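Long-range contact in DELTA1-pyrroline-2-carboxylate reductase (Thermococcus litoralis DSM 5473, PDB 6T3E), which probably catalyses the NAD(P)H-dependent reduction of delta-1-pyrroline-2-carboxylate to L-proline, a step of L-hydroxyproline metabolism: residues 103-115 and 121-133. Sequence-based numbering, arbitrary orientation.
Sequences GLPSVLASILLND and PLALMEGTFITAM. With NAI (1,4-dihydronicotinamide adenine dinucleotide), chain F.
Ile111 and Met125 form a hydrogen-bonded pair in the antiparallel hairpin of 107-114 and 121-126. Ile111 N reaches Met125 O, and Met125 N reaches Ile111 O, each at 3.0 Å. Near the turn, Leu113 O accepts from both Leu122 N and Ala123 N, a classic beta bulge. Ile111 can be followed outward. Ile111 CB lies 3.8 Å from Met125 CE, which the bend at chi3 (-45°) brings back over the isoleucine. CG2 meets the same methyl. Ile111 CG1 passes 3.9 Å from Gly127 CA, and Ile111 CD1 ends 3.5 Å from Ile130 CG2 on the helix. Gly127 N donates to Ala109 O at 3.0 Å. Beyond the paired strands, Thr128 OG1 accepts from Ala109 N at 3.3 Å, while Thr128 CG2 rests against Val107 O. A valine in place of this threonine would probably leave Ala109 N without this acceptor and weaken the tie between strand and helix start. Ala109 CB packs on Thr131 OG1, which donates to Gly127 O and is hydrogen-bonded to Lys91 NZ; Thr131 CG2 faces C5N of the nicotinamide ring, and Thr131 lines the proline pocket. Ser106 OG binds the NADH phosphate oxygen O1A at 2.7 Å. Strand 87-95 flanks 107-114, and helix 324-341 covers Ile111, Leu113 and Met125.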
loop_
_atom_site.group_PDB
_atom_site.type_symbol
_atom_site.label_atom_id
_atom_site.label_comp_id
_atom_site.label_asym_id
_atom_site.label_seq_id
_atom_site.Cartn_x
_atom_site.Cartn_y
_atom_site.Cartn_z
ATOM N N GLY B 103 -18.910 13.965 -12.827
ATOM C CA GLY B 103 -18.508 13.300 -14.051
ATOM C C GLY B 103 -17.376 12.307 -13.885
ATOM O O GLY B 103 -16.622 12.074 -14.833
ATOM N N LEU B 104 -17.246 11.699 -12.708
ATOM C CA LEU B 104 -16.198 10.735 -12.414
ATOM C C LEU B 104 -16.795 9.461 -11.836
ATOM O O LEU B 104 -17.802 9.508 -11.123
ATOM C CB LEU B 104 -15.180 11.323 -11.424
ATOM C CG LEU B 104 -14.136 12.257 -12.036
ATOM C CD1 LEU B 104 -13.159 12.762 -10.982
ATOM C CD2 LEU B 104 -13.399 11.551 -13.149
ATOM N N PRO B 105 -16.197 8.306 -12.126
ATOM C CA PRO B 105 -16.693 7.053 -11.547
ATOM C C PRO B 105 -16.478 7.020 -10.044
ATOM O O PRO B 105 -15.587 7.684 -9.506
ATOM C CB PRO B 105 -15.860 5.978 -12.254
ATOM C CG PRO B 105 -15.271 6.657 -13.462
ATOM C CD PRO B 105 -15.076 8.081 -13.056
ATOM N N SER B 106 -17.330 6.256 -9.355
ATOM C CA SER B 106 -17.170 6.138 -7.906
ATOM C C SER B 106 -15.840 5.474 -7.554
ATOM O O SER B 106 -15.152 5.886 -6.610
ATOM C CB SER B 106 -18.339 5.355 -7.306
ATOM O OG SER B 106 -19.572 6.041 -7.513
ATOM N N VAL B 107 -15.433 4.486 -8.336
ATOM C CA VAL B 107 -14.271 3.667 -8.020
ATOM C C VAL B 107 -13.202 3.921 -9.076
ATOM O O VAL B 107 -13.452 3.778 -10.279
ATOM C CB VAL B 107 -14.646 2.180 -7.922
ATOM C CG1 VAL B 107 -13.418 1.315 -7.893
ATOM C CG2 VAL B 107 -15.478 1.952 -6.670
ATOM N N LEU B 108 -12.030 4.351 -8.619
ATOM C CA LEU B 108 -10.862 4.598 -9.449
ATOM C C LEU B 108 -9.694 3.820 -8.869
ATOM O O LEU B 108 -9.510 3.797 -7.649
ATOM C CB LEU B 108 -10.539 6.112 -9.499
ATOM C CG LEU B 108 -11.630 7.053 -10.042
ATOM C CD1 LEU B 108 -11.195 8.511 -10.028
ATOM C CD2 LEU B 108 -12.013 6.624 -11.479
ATOM N N ALA B 109 -8.923 3.155 -9.728
ATOM C CA ALA B 109 -7.855 2.293 -9.245
ATOM C C ALA B 109 -6.624 2.387 -10.143
ATOM O O ALA B 109 -6.700 2.743 -11.324
ATOM C CB ALA B 109 -8.317 0.828 -9.145
ATOM N N SER B 110 -5.479 2.034 -9.554
ATOM C CA SER B 110 -4.218 1.846 -10.254
ATOM C C SER B 110 -3.551 0.604 -9.682
ATOM O O SER B 110 -3.652 0.344 -8.478
ATOM C CB SER B 110 -3.282 3.044 -10.085
ATOM O OG SER B 110 -3.947 4.269 -10.301
ATOM N N ILE B 111 -2.862 -0.154 -10.534
ATOM C CA ILE B 111 -2.220 -1.402 -10.136
ATOM C C ILE B 111 -0.748 -1.338 -10.508
ATOM O O ILE B 111 -0.411 -0.980 -11.642
ATOM C CB ILE B 111 -2.882 -2.624 -10.793
ATOM C CG1 ILE B 111 -4.330 -2.751 -10.311
ATOM C CG2 ILE B 111 -2.036 -3.894 -10.521
ATOM C CD1 ILE B 111 -5.051 -3.993 -10.794
ATOM N N LEU B 112 0.121 -1.689 -9.551
ATOM C CA LEU B 112 1.563 -1.717 -9.748
ATOM C C LEU B 112 2.051 -3.155 -9.613
ATOM O O LEU B 112 1.723 -3.844 -8.639
ATOM C CB LEU B 112 2.295 -0.810 -8.747
ATOM C CG LEU B 112 3.825 -0.693 -8.926
ATOM C CD1 LEU B 112 4.193 0.488 -9.824
ATOM C CD2 LEU B 112 4.562 -0.571 -7.615
ATOM N N LEU B 113 2.807 -3.610 -10.606
ATOM C CA LEU B 113 3.376 -4.948 -10.633
ATOM C C LEU B 113 4.874 -4.831 -10.424
ATOM O O LEU B 113 5.551 -4.117 -11.175
ATOM C CB LEU B 113 3.100 -5.631 -11.970
ATOM C CG LEU B 113 2.880 -7.133 -12.019
ATOM C CD1 LEU B 113 1.592 -7.458 -11.310
ATOM C CD2 LEU B 113 2.806 -7.555 -13.468
ATOM N N ASN B 114 5.389 -5.573 -9.453
ATOM C CA ASN B 114 6.806 -5.578 -9.130
ATOM C C ASN B 114 7.396 -6.948 -9.452
ATOM O O ASN B 114 6.698 -7.972 -9.427
ATOM C CB ASN B 114 7.050 -5.248 -7.654
ATOM C CG ASN B 114 6.728 -3.825 -7.312
ATOM O OD1 ASN B 114 5.611 -3.525 -6.838
ATOM N ND2 ASN B 114 7.709 -2.936 -7.488
ATOM N N ASP B 115 8.710 -6.949 -9.701
ATOM C CA ASP B 115 9.427 -8.170 -10.016
ATOM C C ASP B 115 9.822 -8.867 -8.723
ATOM O O ASP B 115 10.522 -8.267 -7.892
ATOM C CB ASP B 115 10.658 -7.850 -10.851
ATOM C CG ASP B 115 11.403 -9.086 -11.300
ATOM O OD1 ASP B 115 11.111 -10.203 -10.844
ATOM O OD2 ASP B 115 12.262 -8.931 -12.181
ATOM N N PRO B 121 10.027 -2.227 -10.091
ATOM C CA PRO B 121 8.685 -2.103 -10.672
ATOM C C PRO B 121 8.697 -2.549 -12.125
ATOM O O PRO B 121 9.555 -2.137 -12.905
ATOM C CB PRO B 121 8.368 -0.609 -10.535
ATOM C CG PRO B 121 9.706 0.061 -10.465
ATOM C CD PRO B 121 10.647 -0.926 -9.795
ATOM N N LEU B 122 7.752 -3.416 -12.477
ATOM C CA LEU B 122 7.602 -3.935 -13.830
ATOM C C LEU B 122 6.564 -3.166 -14.642
ATOM O O LEU B 122 6.762 -2.932 -15.841
ATOM C CB LEU B 122 7.202 -5.414 -13.784
ATOM C CG LEU B 122 8.217 -6.477 -13.368
ATOM C CD1 LEU B 122 7.563 -7.858 -13.399
ATOM C CD2 LEU B 122 9.429 -6.449 -14.263
ATOM N N ALA B 123 5.452 -2.777 -14.022
ATOM C CA ALA B 123 4.383 -2.173 -14.800
ATOM C C ALA B 123 3.477 -1.313 -13.928
ATOM O O ALA B 123 3.255 -1.599 -12.748
ATOM C CB ALA B 123 3.536 -3.237 -15.513
ATOM N N LEU B 124 2.957 -0.254 -14.539
ATOM C CA LEU B 124 1.851 0.523 -14.000
ATOM C C LEU B 124 0.688 0.382 -14.968
ATOM O O LEU B 124 0.829 0.715 -16.152
ATOM C CB LEU B 124 2.233 1.991 -13.819
ATOM C CG LEU B 124 1.113 2.805 -13.162
ATOM C CD1 LEU B 124 1.152 2.630 -11.656
ATOM C CD2 LEU B 124 1.223 4.273 -13.549
ATOM N N MET B 125 -0.447 -0.126 -14.471
ATOM C CA MET B 125 -1.624 -0.410 -15.286
ATOM C C MET B 125 -2.845 0.288 -14.707
ATOM O O MET B 125 -2.970 0.445 -13.487
ATOM C CB MET B 125 -1.956 -1.914 -15.366
ATOM C CG MET B 125 -0.794 -2.855 -15.234
ATOM S SD MET B 125 -1.361 -4.565 -15.228
ATOM C CE MET B 125 -2.711 -4.360 -14.123
ATOM N N GLU B 126 -3.756 0.689 -15.593
ATOM C CA GLU B 126 -5.034 1.213 -15.135
ATOM C C GLU B 126 -5.789 0.124 -14.382
ATOM O O GLU B 126 -5.936 -1.001 -14.869
ATOM C CB GLU B 126 -5.862 1.723 -16.313
ATOM C CG GLU B 126 -6.921 2.726 -15.905
ATOM C CD GLU B 126 -8.310 2.115 -15.789
ATOM O OE1 GLU B 126 -8.435 0.874 -15.842
ATOM O OE2 GLU B 126 -9.284 2.889 -15.649
ATOM N N GLY B 127 -6.267 0.453 -13.189
ATOM C CA GLY B 127 -6.846 -0.590 -12.375
ATOM C C GLY B 127 -8.350 -0.588 -12.356
ATOM O O GLY B 127 -8.959 -1.574 -11.939
ATOM N N THR B 128 -8.961 0.479 -12.876
ATOM C CA THR B 128 -10.411 0.622 -12.782
ATOM C C THR B 128 -11.127 -0.502 -13.511
ATOM O O THR B 128 -12.066 -1.103 -12.978
ATOM C CB THR B 128 -10.851 1.971 -13.349
ATOM O OG1 THR B 128 -10.073 3.022 -12.767
ATOM C CG2 THR B 128 -12.300 2.202 -13.040
ATOM N N PHE B 129 -10.695 -0.803 -14.732
ATOM C CA PHE B 129 -11.328 -1.862 -15.514
ATOM C C PHE B 129 -11.045 -3.233 -14.911
ATOM O O PHE B 129 -11.931 -4.099 -14.877
ATOM C CB PHE B 129 -10.843 -1.759 -16.960
ATOM C CG PHE B 129 -11.153 -2.952 -17.809
ATOM C CD1 PHE B 129 -12.429 -3.158 -18.308
ATOM C CD2 PHE B 129 -10.155 -3.849 -18.139
ATOM C CE1 PHE B 129 -12.705 -4.246 -19.112
ATOM C CE2 PHE B 129 -10.420 -4.937 -18.939
ATOM C CZ PHE B 129 -11.697 -5.136 -19.426
ATOM N N ILE B 130 -9.826 -3.433 -14.404
ATOM C CA ILE B 130 -9.462 -4.704 -13.791
ATOM C C ILE B 130 -10.229 -4.907 -12.497
ATOM O O ILE B 130 -10.590 -6.037 -12.145
ATOM C CB ILE B 130 -7.948 -4.779 -13.572
ATOM C CG1 ILE B 130 -7.276 -5.196 -14.873
ATOM C CG2 ILE B 130 -7.613 -5.754 -12.438
ATOM C CD1 ILE B 130 -5.970 -4.549 -15.066
ATOM N N THR B 131 -10.461 -3.828 -11.750
ATOM C CA THR B 131 -11.242 -3.951 -10.529
ATOM C C THR B 131 -12.636 -4.489 -10.827
ATOM O O THR B 131 -13.083 -5.463 -10.210
ATOM C CB THR B 131 -11.356 -2.586 -9.848
ATOM O OG1 THR B 131 -10.057 -2.115 -9.468
ATOM C CG2 THR B 131 -12.269 -2.665 -8.614
ATOM N N ALA B 132 -13.294 -3.932 -11.841
ATOM C CA ALA B 132 -14.617 -4.413 -12.217
ATOM C C ALA B 132 -14.554 -5.846 -12.741
ATOM O O ALA B 132 -15.425 -6.666 -12.422
ATOM C CB ALA B 132 -15.237 -3.471 -13.247
ATOM N N MET B 133 -13.530 -6.174 -13.544
ATOM C CA MET B 133 -13.439 -7.525 -14.086
ATOM C C MET B 133 -13.206 -8.546 -12.977
ATOM O O MET B 133 -13.928 -9.544 -12.882
ATOM C CB MET B 133 -12.337 -7.606 -15.149
ATOM C CG MET B 133 -12.618 -6.767 -16.403
ATOM S SD MET B 133 -13.931 -7.428 -17.475
ATOM C CE MET B 133 -13.308 -9.076 -17.817
HETATM P PA NAI F . -21.416 3.140 -9.034
HETATM O O1A NAI F . -21.593 4.474 -8.355
HETATM O O2A NAI F . -20.885 3.343 -10.440
HETATM O O5B NAI F . -22.796 2.244 -9.036
HETATM C C5B NAI F . -23.496 2.242 -7.797
HETATM C C4B NAI F . -25.052 2.081 -8.090
HETATM O O4B NAI F . -25.699 1.886 -6.989
HETATM C C3B NAI F . -25.596 3.402 -8.680
HETATM O O3B NAI F . -26.139 3.146 -9.895
HETATM C C2B NAI F . -26.640 3.867 -7.643
HETATM O O2B NAI F . -27.748 4.651 -8.309
HETATM C C1B NAI F . -27.067 2.740 -7.145
HETATM N N9A NAI F . -27.694 2.907 -5.862
HETATM C C8A NAI F . -27.126 3.575 -4.854
HETATM N N7A NAI F . -27.966 3.538 -3.826
HETATM C C5A NAI F . -29.055 2.843 -4.196
HETATM C C6A NAI F . -30.197 2.523 -3.503
HETATM N N6A NAI F . -30.639 2.816 -2.153
HETATM N N1A NAI F . -31.159 1.813 -4.090
HETATM C C2A NAI F . -30.990 1.399 -5.370
HETATM N N3A NAI F . -29.860 1.713 -6.052
HETATM C C4A NAI F . -28.893 2.448 -5.449
HETATM O O3 NAI F . -20.315 2.306 -8.105
HETATM P PN NAI F . -19.845 0.740 -8.428
HETATM O O1N NAI F . -18.468 0.868 -9.050
HETATM O O2N NAI F . -20.833 0.043 -9.320
HETATM O O5D NAI F . -19.746 -0.078 -7.028
HETATM C C5D NAI F . -20.901 -0.666 -6.554
HETATM C C4D NAI F . -20.629 -1.178 -5.114
HETATM O O4D NAI F . -19.767 -2.176 -5.107
HETATM C C3D NAI F . -19.986 -0.063 -4.277
HETATM O O3D NAI F . -20.530 -0.086 -3.008
HETATM C C2D NAI F . -18.503 -0.448 -4.184
HETATM O O2D NAI F . -17.907 0.202 -2.935
HETATM C C1D NAI F . -18.558 -1.754 -4.124
HETATM N N1N NAI F . -17.311 -2.352 -4.631
HETATM C C2N NAI F . -16.716 -3.502 -3.977
HETATM C C3N NAI F . -15.717 -4.402 -4.757
HETATM C C7N NAI F . -15.656 -5.886 -4.302
HETATM O O7N NAI F . -16.401 -6.232 -3.462
HETATM N N7N NAI F . -14.688 -6.823 -4.915
HETATM C C4N NAI F . -15.353 -4.081 -6.192
HETATM C C5N NAI F . -15.599 -2.615 -6.573
HETATM C C6N NAI F . -16.650 -1.801 -5.799
#